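Local structure of DNA primase (Aquifex aeolicus, 2AU3) at residues I99-D102 with E103-V107; V157-N161 with D162-A166; S5-D8 with E9-E13. The protein probably synthesises the short RNA primers on single-stranded DNA that DNA polymerase extends during replication. One frame throughout, in Å; residues are numbered along the deposited sequence.

All three interactions are local contacts at helix ends. Interaction 1 starts helix 101-122 and touches both of the others. Its centre lies about 11 Å from that of interaction 2 and about 13 Å from that of interaction 3. Towards interaction 3 the link is polar: Glu103 OE2 and Arg11 NH1 form a salt bridge of 3.0 Å. Towards interaction 2 the contact is packing, with Lys104 CB 3.5 Å from Ala166 CB. Interactions 2 and 3 do not touch; their nearest atoms are about 10 Å apart. The first turns of helix 101-122 thus pack against both helix 6-13 of the zinc-finger region and helix 164-168. None of the three contacts lies at the zinc site or at the predicted magnesium-binding residues.

Interaction 1: I99-D102 with E103-V107; sequences ISKD and EKVYV
Lys101 O accepts the amide of Val105, with Val105 N 2.8 Å away. This is an early i to i+4 bond of helix 101-122. One residue earlier, Lys104 N donates to Ser100 O at 3.2 Å. The Ser100 side chain supplies the next acceptor: its OG takes the amide of Glu103 at 3.1 Å between OG and N, in a nearly straight bond (167°). A chi1 of 66° sets OG between the backbone N and the carbonyl carbon and brings it to that amide. The same oxygen lies 3.4 Å from Glu103 CB. The Glu103 chain bends at chi2, and its carboxylate forms a salt bridge with Arg11. Ile99 is poorly ordered. Its CG2 branch lies 4.1 Å from Lys104 CG, and both residues also touch Phe80 of helix 79-90. Asp102 and Tyr106 run side by side, one turn apart, pointing the same way. The carboxylate and ring planes are 66° apart, and Asp102 OD1 is 3.8 Å from Tyr106 CE2. The polar end of Asp102 makes a salt bridge with Arg223, while the Tyr106 ring takes a cation-pi contact from Arg199. Ser100 is the N-cap of helix 101-122. The Ser-x-x-Glu spacing is that of a capping box, but only the serine half is made here.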
loop_
_atom_site.group_PDB
_atom_site.type_symbol
_atom_site.label_atom_id
_atom_site.label_comp_id
_atom_site.label_asym_id
_atom_site.label_seq_id
_atom_site.Cartn_x
_atom_site.Cartn_y
_atom_site.Cartn_z
ATOM N N ILE A 99 -10.336 -27.618 2.969
ATOM C CA ILE A 99 -9.718 -26.303 2.767
ATOM C C ILE A 99 -10.407 -25.592 1.616
ATOM O O ILE A 99 -10.357 -26.048 0.484
ATOM C CB ILE A 99 -8.189 -26.390 2.477
ATOM C CG1 ILE A 99 -7.454 -27.291 3.483
ATOM C CG2 ILE A 99 -7.576 -24.990 2.444
ATOM C CD1 ILE A 99 -7.412 -26.775 4.889
ATOM N N SER A 100 -11.048 -24.473 1.908
ATOM C CA SER A 100 -11.775 -23.735 0.887
ATOM C C SER A 100 -10.834 -23.147 -0.175
ATOM O O SER A 100 -9.692 -22.760 0.133
ATOM C CB SER A 100 -12.578 -22.616 1.527
ATOM O OG SER A 100 -11.709 -21.653 2.075
ATOM N N LYS A 101 -11.323 -23.076 -1.412
ATOM C CA LYS A 101 -10.603 -22.410 -2.498
ATOM C C LYS A 101 -10.248 -20.994 -2.080
ATOM O O LYS A 101 -9.143 -20.509 -2.311
ATOM C CB LYS A 101 -11.464 -22.366 -3.751
ATOM C CG LYS A 101 -10.864 -21.571 -4.905
ATOM C CD LYS A 101 -10.977 -22.355 -6.212
ATOM C CE LYS A 101 -12.064 -21.800 -7.087
ATOM N NZ LYS A 101 -12.623 -22.816 -8.050
ATOM N N ASP A 102 -11.227 -20.350 -1.468
ATOM C CA ASP A 102 -11.111 -19.025 -0.914
ATOM C C ASP A 102 -9.819 -18.830 -0.108
ATOM O O ASP A 102 -9.047 -17.917 -0.381
ATOM C CB ASP A 102 -12.343 -18.781 -0.050
ATOM C CG ASP A 102 -12.452 -17.368 0.423
ATOM O OD1 ASP A 102 -11.998 -16.468 -0.304
ATOM O OD2 ASP A 102 -13.012 -17.073 1.500
ATOM N N GLU A 103 -9.603 -19.690 0.884
ATOM C CA GLU A 103 -8.356 -19.738 1.645
ATOM C C GLU A 103 -7.120 -19.929 0.744
ATOM O O GLU A 103 -6.067 -19.324 0.979
ATOM C CB GLU A 103 -8.414 -20.903 2.635
ATOM C CG GLU A 103 -7.858 -20.610 4.015
ATOM C CD GLU A 103 -8.537 -19.435 4.692
ATOM O OE1 GLU A 103 -9.707 -19.581 5.117
ATOM O OE2 GLU A 103 -7.891 -18.371 4.801
ATOM N N LYS A 104 -7.255 -20.789 -0.268
ATOM C CA LYS A 104 -6.132 -21.113 -1.145
ATOM C C LYS A 104 -5.736 -19.920 -1.994
ATOM O O LYS A 104 -4.567 -19.747 -2.291
ATOM C CB LYS A 104 -6.438 -22.310 -2.049
ATOM C CG LYS A 104 -6.608 -23.655 -1.351
ATOM C CD LYS A 104 -6.946 -24.770 -2.381
ATOM C CE LYS A 104 -7.572 -24.184 -3.689
ATOM N NZ LYS A 104 -8.039 -25.177 -4.717
ATOM N N VAL A 105 -6.722 -19.140 -2.424
ATOM C CA VAL A 105 -6.466 -17.903 -3.181
ATOM C C VAL A 105 -5.462 -16.995 -2.430
ATOM O O VAL A 105 -4.409 -16.619 -2.965
ATOM C CB VAL A 105 -7.806 -17.197 -3.532
ATOM C CG1 VAL A 105 -7.593 -15.759 -4.072
ATOM C CG2 VAL A 105 -8.569 -18.029 -4.573
ATOM N N TYR A 106 -5.749 -16.722 -1.157
ATOM C CA TYR A 106 -4.886 -15.847 -0.363
ATOM C C TYR A 106 -3.521 -16.468 -0.164
ATOM O O TYR A 106 -2.508 -15.774 -0.183
ATOM C CB TYR A 106 -5.539 -15.524 0.997
ATOM C CG TYR A 106 -6.709 -14.572 0.853
ATOM C CD1 TYR A 106 -6.495 -13.190 0.672
ATOM C CD2 TYR A 106 -8.018 -15.043 0.840
ATOM C CE1 TYR A 106 -7.566 -12.299 0.518
ATOM C CE2 TYR A 106 -9.106 -14.165 0.664
ATOM C CZ TYR A 106 -8.872 -12.788 0.505
ATOM O OH TYR A 106 -9.935 -11.915 0.331
ATOM N N VAL A 107 -3.486 -17.789 0.010
ATOM C CA VAL A 107 -2.219 -18.465 0.175
ATOM C C VAL A 107 -1.430 -18.407 -1.127
ATOM O O VAL A 107 -0.211 -18.252 -1.090
ATOM C CB VAL A 107 -2.381 -19.919 0.696
ATOM C CG1 VAL A 107 -1.085 -20.731 0.517
ATOM C CG2 VAL A 107 -2.798 -19.905 2.161
#

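Interaction 2: V157-N161 with D162-A166; sequences VLKEN and DLLEA
A Schellman motif closes helix 151-161 and leads, after a very short turn, into helix 164-168. Leu158 and Lys159 accept its two bonds. Leu163 N reaches back to Leu158 O at 2.8 Å, in an almost straight bond (170°). Asp162 N donates to Lys159 O at 3.0 Å, but from above the carbonyl plane. Asp162 has the positive phi of the motif (67°), which turns the chain out of the helix. The leucines close the apolar side of the turn. Leu158 CD1 lies 4.1 Å from Leu163 CB, the apolar pairing expected across a Schellman turn. Its other branch, CD2, is 4.0 Å from Leu164 CD1, and Leu158 crosses both leucines at about a right angle. The extended Lys159 chain runs alongside Leu164, with CE 3.6 Å from Leu164 CD2. Helix 101-122 packs on two of the leucines: Leu158 touches Val112 and Leu163 touches Val107. Leu163 CD1 also packs against Asn161 CB at 3.7 Å. The Asn161 amide folds back along its own helix, its CG beside the backbone N (chi1 -79°). There its ND2 donates to Val157 O at 2.7 Å, and that oxygen lies in the amide plane.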
loop_
_atom_site.group_PDB
_atom_site.type_symbol
_atom_site.label_atom_id
_atom_site.label_comp_id
_atom_site.label_asym_id
_atom_site.label_seq_id
_atom_site.Cartn_x
_atom_site.Cartn_y
_atom_site.Cartn_z
ATOM N N VAL A 157 5.909 -23.349 -9.540
ATOM C CA VAL A 157 5.748 -23.203 -8.088
ATOM C C VAL A 157 4.297 -23.365 -7.680
ATOM O O VAL A 157 4.009 -23.913 -6.618
ATOM C CB VAL A 157 6.350 -21.892 -7.475
ATOM C CG1 VAL A 157 7.632 -21.454 -8.157
ATOM C CG2 VAL A 157 5.328 -20.780 -7.409
ATOM N N LEU A 158 3.394 -22.885 -8.520
ATOM C CA LEU A 158 1.972 -22.967 -8.250
ATOM C C LEU A 158 1.525 -24.434 -8.231
ATOM O O LEU A 158 0.906 -24.895 -7.269
ATOM C CB LEU A 158 1.206 -22.193 -9.326
ATOM C CG LEU A 158 0.550 -20.843 -8.993
ATOM C CD1 LEU A 158 1.002 -20.253 -7.667
ATOM C CD2 LEU A 158 0.656 -19.836 -10.149
ATOM N N LYS A 159 1.856 -25.153 -9.304
ATOM C CA LYS A 159 1.546 -26.581 -9.410
ATOM C C LYS A 159 2.168 -27.380 -8.263
ATOM O O LYS A 159 1.473 -28.171 -7.624
ATOM C CB LYS A 159 1.974 -27.140 -10.782
ATOM C CG LYS A 159 1.116 -26.636 -11.932
ATOM C CD LYS A 159 1.627 -27.170 -13.270
ATOM C CE LYS A 159 0.609 -26.935 -14.364
ATOM N NZ LYS A 159 0.907 -27.710 -15.621
ATOM N N GLU A 160 3.456 -27.147 -7.983
ATOM C CA GLU A 160 4.176 -27.816 -6.883
ATOM C C GLU A 160 3.488 -27.611 -5.519
ATOM O O GLU A 160 3.593 -28.458 -4.641
ATOM C CB GLU A 160 5.616 -27.280 -6.757
ATOM C CG GLU A 160 6.666 -27.895 -7.681
ATOM C CD GLU A 160 8.081 -27.367 -7.391
ATOM O OE1 GLU A 160 8.271 -26.131 -7.288
ATOM O OE2 GLU A 160 9.014 -28.190 -7.264
ATOM N N ASN A 161 2.859 -26.444 -5.344
ATOM C CA ASN A 161 2.224 -26.063 -4.087
ATOM C C ASN A 161 0.722 -26.307 -4.110
ATOM O O ASN A 161 0.023 -26.064 -3.117
ATOM C CB ASN A 161 2.522 -24.596 -3.765
ATOM C CG ASN A 161 3.908 -24.401 -3.176
ATOM O OD1 ASN A 161 4.104 -24.508 -1.964
ATOM N ND2 ASN A 161 4.881 -24.118 -4.032
ATOM N N ASP A 162 0.238 -26.764 -5.261
ATOM C CA ASP A 162 -1.158 -27.144 -5.450
ATOM C C ASP A 162 -2.064 -25.914 -5.362
ATOM O O ASP A 162 -3.162 -25.965 -4.809
ATOM C CB ASP A 162 -1.570 -28.241 -4.435
ATOM C CG ASP A 162 -2.959 -28.766 -4.686
ATOM O OD1 ASP A 162 -3.392 -28.745 -5.868
ATOM O OD2 ASP A 162 -3.709 -29.186 -3.763
ATOM N N LEU A 163 -1.587 -24.810 -5.931
ATOM C CA LEU A 163 -2.213 -23.508 -5.767
ATOM C C LEU A 163 -2.636 -22.902 -7.109
ATOM O O LEU A 163 -3.139 -21.791 -7.139
ATOM C CB LEU A 163 -1.252 -22.555 -5.052
ATOM C CG LEU A 163 -0.911 -22.842 -3.581
ATOM C CD1 LEU A 163 0.156 -21.863 -3.054
ATOM C CD2 LEU A 163 -2.152 -22.778 -2.734
ATOM N N LEU A 164 -2.430 -23.627 -8.209
ATOM C CA LEU A 164 -2.687 -23.069 -9.550
ATOM C C LEU A 164 -4.158 -22.713 -9.764
ATOM O O LEU A 164 -4.503 -21.623 -10.210
ATOM C CB LEU A 164 -2.246 -24.046 -10.624
ATOM C CG LEU A 164 -2.433 -23.582 -12.070
ATOM C CD1 LEU A 164 -1.769 -22.188 -12.301
ATOM C CD2 LEU A 164 -1.864 -24.614 -13.028
ATOM N N GLU A 165 -5.021 -23.646 -9.439
ATOM C CA GLU A 165 -6.444 -23.463 -9.661
ATOM C C GLU A 165 -6.991 -22.311 -8.801
ATOM O O GLU A 165 -7.720 -21.453 -9.289
ATOM C CB GLU A 165 -7.201 -24.766 -9.386
ATOM C CG GLU A 165 -6.824 -25.902 -10.322
ATOM C CD GLU A 165 -5.576 -26.672 -9.884
ATOM O OE1 GLU A 165 -4.977 -26.335 -8.830
ATOM O OE2 GLU A 165 -5.189 -27.626 -10.609
ATOM N N ALA A 166 -6.590 -22.254 -7.535
ATOM C CA ALA A 166 -6.914 -21.086 -6.719
ATOM C C ALA A 166 -6.385 -19.800 -7.342
ATOM O O ALA A 166 -7.104 -18.802 -7.397
ATOM C CB ALA A 166 -6.384 -21.240 -5.333
#

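Interaction 3: S5-D8 with E9-E13; sequences SDID and ELRRE
In the first turns of helix 6-13, which Ser5 caps, Ile7 lies against one face of the guanidinium of Arg11, a turn further on. Ile7 CG1 sits over the centre of that face, 3.8 Å from Arg11 CZ. The arginine chain is extended from CG to NE and passes close to Ile7 O on its way. Its polar end has partners in other helices: NH2 bonds to the Tyr79 hydroxyl and NH1 to the Glu103 carboxylate. A leucine in place of Arg11 would probably leave Glu103 and Tyr79 without these partners and take the flat group from over Ile7 CG1. Asp8 and Arg12 meet differently: OD2 comes to the edge of the guanidinium. The carboxylate and guanidinium planes are nearly perpendicular (85°). Arg12 NE donates to Asp8 OD2 at 3.1 Å in a nearly straight hydrogen bond that is part of a salt bridge; NE stands above the carboxylate plane. With CG anti to the backbone N (chi1 -180°), the Asp8 carboxylate comes between the two arginines. Ser5 OG accepts Asp8 N at 3.3 Å. Ser5 O takes Glu9 N at 3.0 Å. A water bridges Asp8 and Arg11: it donates to Asp8 OD1 at 2.6 Å and accepts from Arg11 NH1 at 3.0 Å.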
loop_
_atom_site.group_PDB
_atom_site.type_symbol
_atom_site.label_atom_id
_atom_site.label_comp_id
_atom_site.label_asym_id
_atom_site.label_seq_id
_atom_site.Cartn_x
_atom_site.Cartn_y
_atom_site.Cartn_z
ATOM N N SER A 5 -13.853 -22.570 10.048
ATOM C CA SER A 5 -12.842 -23.300 9.261
ATOM C C SER A 5 -11.619 -23.785 10.052
ATOM O O SER A 5 -11.073 -23.056 10.867
ATOM C CB SER A 5 -12.415 -22.495 8.023
ATOM O OG SER A 5 -11.250 -21.719 8.249
ATOM N N ASP A 6 -11.194 -25.019 9.783
ATOM C CA ASP A 6 -10.074 -25.642 10.500
ATOM C C ASP A 6 -8.839 -24.755 10.524
ATOM O O ASP A 6 -8.158 -24.644 11.550
ATOM C CB ASP A 6 -9.690 -26.980 9.870
ATOM C CG ASP A 6 -10.773 -28.029 10.003
ATOM O OD1 ASP A 6 -11.746 -27.786 10.745
ATOM O OD2 ASP A 6 -10.732 -29.132 9.394
ATOM N N ILE A 7 -8.545 -24.148 9.372
ATOM C CA ILE A 7 -7.338 -23.371 9.194
ATOM C C ILE A 7 -7.365 -22.056 9.988
ATOM O O ILE A 7 -6.358 -21.655 10.557
ATOM C CB ILE A 7 -7.071 -23.114 7.678
ATOM C CG1 ILE A 7 -5.654 -22.610 7.470
ATOM C CG2 ILE A 7 -8.085 -22.161 7.096
ATOM C CD1 ILE A 7 -4.632 -23.692 7.679
ATOM N N ASP A 8 -8.513 -21.390 10.011
ATOM C CA ASP A 8 -8.657 -20.180 10.802
ATOM C C ASP A 8 -8.551 -20.538 12.304
ATOM O O ASP A 8 -7.857 -19.868 13.072
ATOM C CB ASP A 8 -10.007 -19.526 10.484
ATOM C CG ASP A 8 -10.250 -18.241 11.267
ATOM O OD1 ASP A 8 -9.365 -17.339 11.285
ATOM O OD2 ASP A 8 -11.324 -18.036 11.878
ATOM N N GLU A 9 -9.231 -21.606 12.698
ATOM C CA GLU A 9 -9.164 -22.104 14.069
ATOM C C GLU A 9 -7.736 -22.503 14.436
ATOM O O GLU A 9 -7.267 -22.230 15.533
ATOM C CB GLU A 9 -10.138 -23.292 14.245
ATOM C CG GLU A 9 -11.609 -22.893 14.196
ATOM C CD GLU A 9 -11.997 -21.836 15.245
ATOM O OE1 GLU A 9 -11.648 -21.999 16.457
ATOM O OE2 GLU A 9 -12.696 -20.863 14.870
ATOM N N LEU A 10 -7.028 -23.126 13.504
ATOM C CA LEU A 10 -5.624 -23.454 13.746
ATOM C C LEU A 10 -4.823 -22.185 13.962
ATOM O O LEU A 10 -4.050 -22.091 14.906
ATOM C CB LEU A 10 -5.025 -24.256 12.591
ATOM C CG LEU A 10 -3.532 -24.567 12.702
ATOM C CD1 LEU A 10 -3.185 -25.272 14.029
ATOM C CD2 LEU A 10 -3.026 -25.369 11.497
ATOM N N ARG A 11 -4.991 -21.209 13.076
ATOM C CA ARG A 11 -4.180 -20.014 13.178
ATOM C C ARG A 11 -4.402 -19.288 14.504
ATOM O O ARG A 11 -3.449 -18.816 15.096
ATOM C CB ARG A 11 -4.453 -19.056 12.044
ATOM C CG ARG A 11 -4.019 -19.555 10.694
ATOM C CD ARG A 11 -4.788 -18.886 9.620
ATOM N NE ARG A 11 -4.131 -19.013 8.339
ATOM C CZ ARG A 11 -4.764 -18.929 7.193
ATOM N NH1 ARG A 11 -6.085 -18.708 7.183
ATOM N NH2 ARG A 11 -4.085 -19.026 6.061
ATOM N N ARG A 12 -5.655 -19.200 14.944
ATOM C CA ARG A 12 -5.980 -18.580 16.243
ATOM C C ARG A 12 -5.249 -19.248 17.429
ATOM O O ARG A 12 -4.746 -18.569 18.331
ATOM C CB ARG A 12 -7.492 -18.577 16.490
ATOM C CG ARG A 12 -8.305 -17.624 15.581
ATOM C CD ARG A 12 -9.824 -17.955 15.567
ATOM N NE ARG A 12 -10.589 -17.073 14.679
ATOM C CZ ARG A 12 -11.071 -15.878 15.025
ATOM N NH1 ARG A 12 -10.881 -15.405 16.251
ATOM N NH2 ARG A 12 -11.745 -15.146 14.134
ATOM N N GLU A 13 -5.173 -20.572 17.401
ATOM C CA GLU A 13 -4.573 -21.352 18.478
ATOM C C GLU A 13 -3.038 -21.259 18.538
ATOM O O GLU A 13 -2.452 -21.393 19.622
ATOM C CB GLU A 13 -4.995 -22.818 18.336
ATOM C CG GLU A 13 -4.495 -23.724 19.457
ATOM C CD GLU A 13 -5.340 -23.629 20.719
ATOM O OE1 GLU A 13 -6.280 -22.784 20.771
ATOM O OE2 GLU A 13 -5.055 -24.391 21.664
HETATM O O HOH W 1 -7.961 -17.418 9.116
#